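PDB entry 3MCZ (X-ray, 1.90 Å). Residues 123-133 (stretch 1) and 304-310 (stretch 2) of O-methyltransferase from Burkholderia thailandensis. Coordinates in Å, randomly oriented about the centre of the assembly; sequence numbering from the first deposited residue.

Stretch 1, residues 123-133: DNWPRLGEILR
Stretch 2 (304-310) SLHMMVN

Stretch 1 enters through a loop at Asp-123 and Asn-124, makes a short 3-10 segment at Trp-125 and Pro-126, and turns at Arg-127, the N-cap residue, into a helix that includes Leu-128 to Ile-131. Backbone bonds set the turn: Arg-127 N to Asn-124 O at 2.9 Å and Leu-128 N to Trp-125 O at 3.2 Å. Stretch 2 is helical throughout, with phi/psi near -65/-40, and continues a helix that begins earlier in the chain. The two helices cross almost perpendicularly, with 83° between their N-to-C directions, and their axes approach to 10.3 Å. The nearest backbone register pairs Ile-131 with Val-309, 6.9 Å between their CA atoms.

The contact buries 431 Å², both sides summed, and no direct hydrogen bond spans it; shape and apolar chemistry dominate. Val-309 (chi1 169°, t) is the central bump. Its CB points toward stretch 1, and its two methyls enter a hollow lined by Asn-124, Trp-125, Leu-128 and Ile-131. Val-309 CG2 sits over one face of the Trp-125 six-membered ring, 3.7 Å from the centroid and 13° off the ring normal, a CH-pi contact, and lies 3.6 Å from Trp-125 CH2. Val-309 CG2 is also 3.9 Å from Leu-128 CD2, while Val-309 CG1 meets Ile-131 CD1 at 3.9 Å.

Trp-125 (chi1 -81°, chi2 82°) leaves its backbone sideways, but its indole reaches across to the other helix. Its edge faces the His-306 ring (chi1 t, chi2 167°) in an offset edge-to-face pair, centroids 5.8 Å apart and planes at 71°. Trp-125 CH2 comes within 3.8 Å of His-306 CA, and Trp-125 CZ3 lies 4.3 Å from CD2 of Leu-305 (t, p). Trp-125 NE1 donates to a water oxygen at 3.0 Å, which in turn donates to Asn-310 OD1 at 2.9 Å, a polar bridge beside the apolar contact.

A second bump is the selenomethionine Met-308 (chi1 t, chi2 t, chi3 p). Met-308 CE nestles among three side chains, 3.7 Å from Ile-131 CG2, 3.8 Å from CD2 of Leu-132 (m, t) and 3.9 Å from Leu-128 CD2. Reciprocally, Leu-128 CD2 (chi1 -99°, between wells; chi2 t) fits between Met-308 CE, Val-309 CG2 and Leu-305 CD1, the last at 4.3 Å. Ile-131 (m, t) points toward stretch 2, Ile-131 CG2 packing 3.6 Å from Met-308 O.

Away from this interface, Arg-127 and Glu-130 form a two-pronged salt bridge, Arg-127 NE to Glu-130 OE2 at 2.9 Å and Arg-127 NH2 to Glu-130 OE1 at 3.0 Å, while Arg-133 NH1 folds back to Gly-129 O at 3.0 Å.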

# COMPACT_ATOMS: atom_id res chain seq x y z
N ASP A 123 -10.13 5.30 -1.32
CA ASP A 123 -10.78 6.14 -0.32
C ASP A 123 -11.63 5.37 0.70
O ASP A 123 -12.05 5.94 1.71
CB ASP A 123 -11.66 7.21 -1.01
CG ASP A 123 -10.88 8.10 -1.96
OD1 ASP A 123 -9.63 8.19 -1.80
OD2 ASP A 123 -11.52 8.74 -2.85
N ASN A 124 -11.91 4.10 0.46
CA ASN A 124 -12.76 3.37 1.39
C ASN A 124 -12.01 2.86 2.63
O ASN A 124 -12.56 2.82 3.73
CB ASN A 124 -13.44 2.23 0.64
CG ASN A 124 -14.35 2.74 -0.47
OD1 ASN A 124 -14.63 3.95 -0.55
ND2 ASN A 124 -14.82 1.84 -1.31
N TRP A 125 -10.74 2.48 2.41
CA TRP A 125 -9.93 1.84 3.45
C TRP A 125 -9.66 2.69 4.68
O TRP A 125 -9.79 2.18 5.80
CB TRP A 125 -8.67 1.17 2.81
CG TRP A 125 -9.09 -0.11 2.26
CD1 TRP A 125 -9.68 -0.33 1.06
CD2 TRP A 125 -9.07 -1.40 2.94
NE1 TRP A 125 -10.02 -1.67 0.94
CE2 TRP A 125 -9.69 -2.33 2.08
CE3 TRP A 125 -8.63 -1.84 4.20
CZ2 TRP A 125 -9.82 -3.69 2.41
CZ3 TRP A 125 -8.77 -3.19 4.53
CH2 TRP A 125 -9.37 -4.10 3.64
N PRO A 126 -9.40 4.00 4.52
CA PRO A 126 -9.26 4.84 5.69
C PRO A 126 -10.57 5.04 6.45
O PRO A 126 -10.57 5.64 7.52
CB PRO A 126 -8.79 6.18 5.10
CG PRO A 126 -8.21 5.83 3.84
CD PRO A 126 -9.09 4.75 3.30
N ARG A 127 -11.68 4.52 5.92
CA ARG A 127 -12.97 4.68 6.59
C ARG A 127 -13.34 3.44 7.35
O ARG A 127 -14.52 3.28 7.72
CB ARG A 127 -14.05 5.09 5.57
CG ARG A 127 -13.73 6.40 4.92
CD ARG A 127 -14.71 6.79 3.81
NE ARG A 127 -15.93 7.27 4.44
CZ ARG A 127 -16.97 7.81 3.81
NH1 ARG A 127 -16.99 7.95 2.49
NH2 ARG A 127 -18.01 8.21 4.54
N LEU A 128 -12.35 2.60 7.64
CA LEU A 128 -12.56 1.43 8.44
C LEU A 128 -13.33 1.68 9.70
O LEU A 128 -14.19 0.87 10.06
CB LEU A 128 -11.24 0.78 8.85
CG LEU A 128 -10.78 -0.42 8.07
CD1 LEU A 128 -9.34 -0.77 8.47
CD2 LEU A 128 -11.73 -1.64 8.36
N GLY A 129 -12.97 2.74 10.43
CA GLY A 129 -13.62 3.07 11.71
C GLY A 129 -15.13 3.23 11.57
O GLY A 129 -15.87 2.86 12.47
N GLU A 130 -15.59 3.79 10.46
CA GLU A 130 -17.03 3.96 10.23
C GLU A 130 -17.71 2.62 9.94
O GLU A 130 -18.85 2.38 10.38
CB GLU A 130 -17.30 4.90 9.03
CG GLU A 130 -16.84 6.33 9.21
CD GLU A 130 -16.94 7.13 7.91
OE1 GLU A 130 -18.08 7.32 7.42
OE2 GLU A 130 -15.89 7.55 7.36
N ILE A 131 -17.05 1.79 9.15
CA ILE A 131 -17.58 0.47 8.75
C ILE A 131 -17.75 -0.41 9.95
O ILE A 131 -18.79 -1.08 10.10
CB ILE A 131 -16.68 -0.27 7.71
CG1 ILE A 131 -16.39 0.61 6.48
CG2 ILE A 131 -17.34 -1.65 7.31
CD1 ILE A 131 -15.33 0.02 5.55
N LEU A 132 -16.74 -0.40 10.82
CA LEU A 132 -16.77 -1.19 12.03
C LEU A 132 -17.93 -0.81 12.95
O LEU A 132 -18.42 -1.63 13.72
CB LEU A 132 -15.43 -1.04 12.80
CG LEU A 132 -14.25 -1.73 12.10
CD1 LEU A 132 -12.92 -1.16 12.64
CD2 LEU A 132 -14.33 -3.26 12.29
N ARG A 133 -18.36 0.44 12.86
CA ARG A 133 -19.39 0.93 13.74
C ARG A 133 -20.81 0.97 13.12
O ARG A 133 -21.75 1.45 13.76
CB ARG A 133 -18.99 2.31 14.24
CG ARG A 133 -17.81 2.25 15.21
CD ARG A 133 -17.33 3.65 15.47
NE ARG A 133 -16.32 3.72 16.50
CZ ARG A 133 -15.00 3.68 16.28
NH1 ARG A 133 -14.52 3.51 15.04
NH2 ARG A 133 -14.17 3.75 17.30
N SER A 304 -11.21 -12.03 4.72
CA SER A 304 -12.43 -11.76 5.50
C SER A 304 -12.62 -10.27 5.75
O SER A 304 -13.72 -9.73 5.57
CB SER A 304 -12.42 -12.49 6.83
OG SER A 304 -13.74 -12.61 7.32
N LEU A 305 -11.55 -9.60 6.17
CA LEU A 305 -11.60 -8.17 6.38
C LEU A 305 -11.84 -7.39 5.09
O LEU A 305 -12.57 -6.39 5.09
CB LEU A 305 -10.30 -7.70 7.09
CG LEU A 305 -10.26 -6.20 7.48
CD1 LEU A 305 -11.34 -5.90 8.56
CD2 LEU A 305 -8.88 -5.78 7.95
N HIS A 306 -11.19 -7.79 4.00
CA HIS A 306 -11.39 -7.19 2.68
C HIS A 306 -12.89 -7.21 2.33
O HIS A 306 -13.46 -6.20 1.89
CB HIS A 306 -10.54 -7.97 1.68
CG HIS A 306 -10.35 -7.31 0.36
ND1 HIS A 306 -9.41 -7.74 -0.54
CD2 HIS A 306 -10.96 -6.25 -0.22
CE1 HIS A 306 -9.46 -6.99 -1.63
NE2 HIS A 306 -10.40 -6.08 -1.46
N MSE A 307 -13.53 -8.33 2.55
CA MSE A 307 -14.94 -8.49 2.19
C MSE A 307 -15.83 -7.66 3.10
O MSE A 307 -16.80 -7.10 2.63
CB MSE A 307 -15.36 -9.96 2.23
CG MSE A 307 -14.71 -10.84 1.15
SE MSE A 307 -14.93 -10.16 -0.67
CE MSE A 307 -16.73 -9.47 -0.50
N MSE A 308 -15.46 -7.55 4.38
CA MSE A 308 -16.14 -6.65 5.33
C MSE A 308 -16.03 -5.20 4.88
O MSE A 308 -17.00 -4.42 5.00
CB MSE A 308 -15.53 -6.83 6.73
CG MSE A 308 -16.30 -6.15 7.84
SE MSE A 308 -15.19 -5.63 9.27
CE MSE A 308 -14.75 -4.06 8.55
N VAL A 309 -14.88 -4.80 4.34
CA VAL A 309 -14.81 -3.43 3.82
C VAL A 309 -15.76 -3.28 2.60
O VAL A 309 -16.44 -2.23 2.47
CB VAL A 309 -13.37 -2.98 3.49
CG1 VAL A 309 -13.35 -1.66 2.70
CG2 VAL A 309 -12.56 -2.88 4.81
N ASN A 310 -15.76 -4.27 1.72
CA ASN A 310 -16.54 -4.21 0.48
C ASN A 310 -18.06 -4.27 0.64
O ASN A 310 -18.77 -3.64 -0.12
CB ASN A 310 -16.18 -5.34 -0.49
CG ASN A 310 -14.81 -5.16 -1.16
OD1 ASN A 310 -14.14 -4.12 -1.03
ND2 ASN A 310 -14.36 -6.23 -1.85
O HOH W 1 -11.54 -2.93 -1.26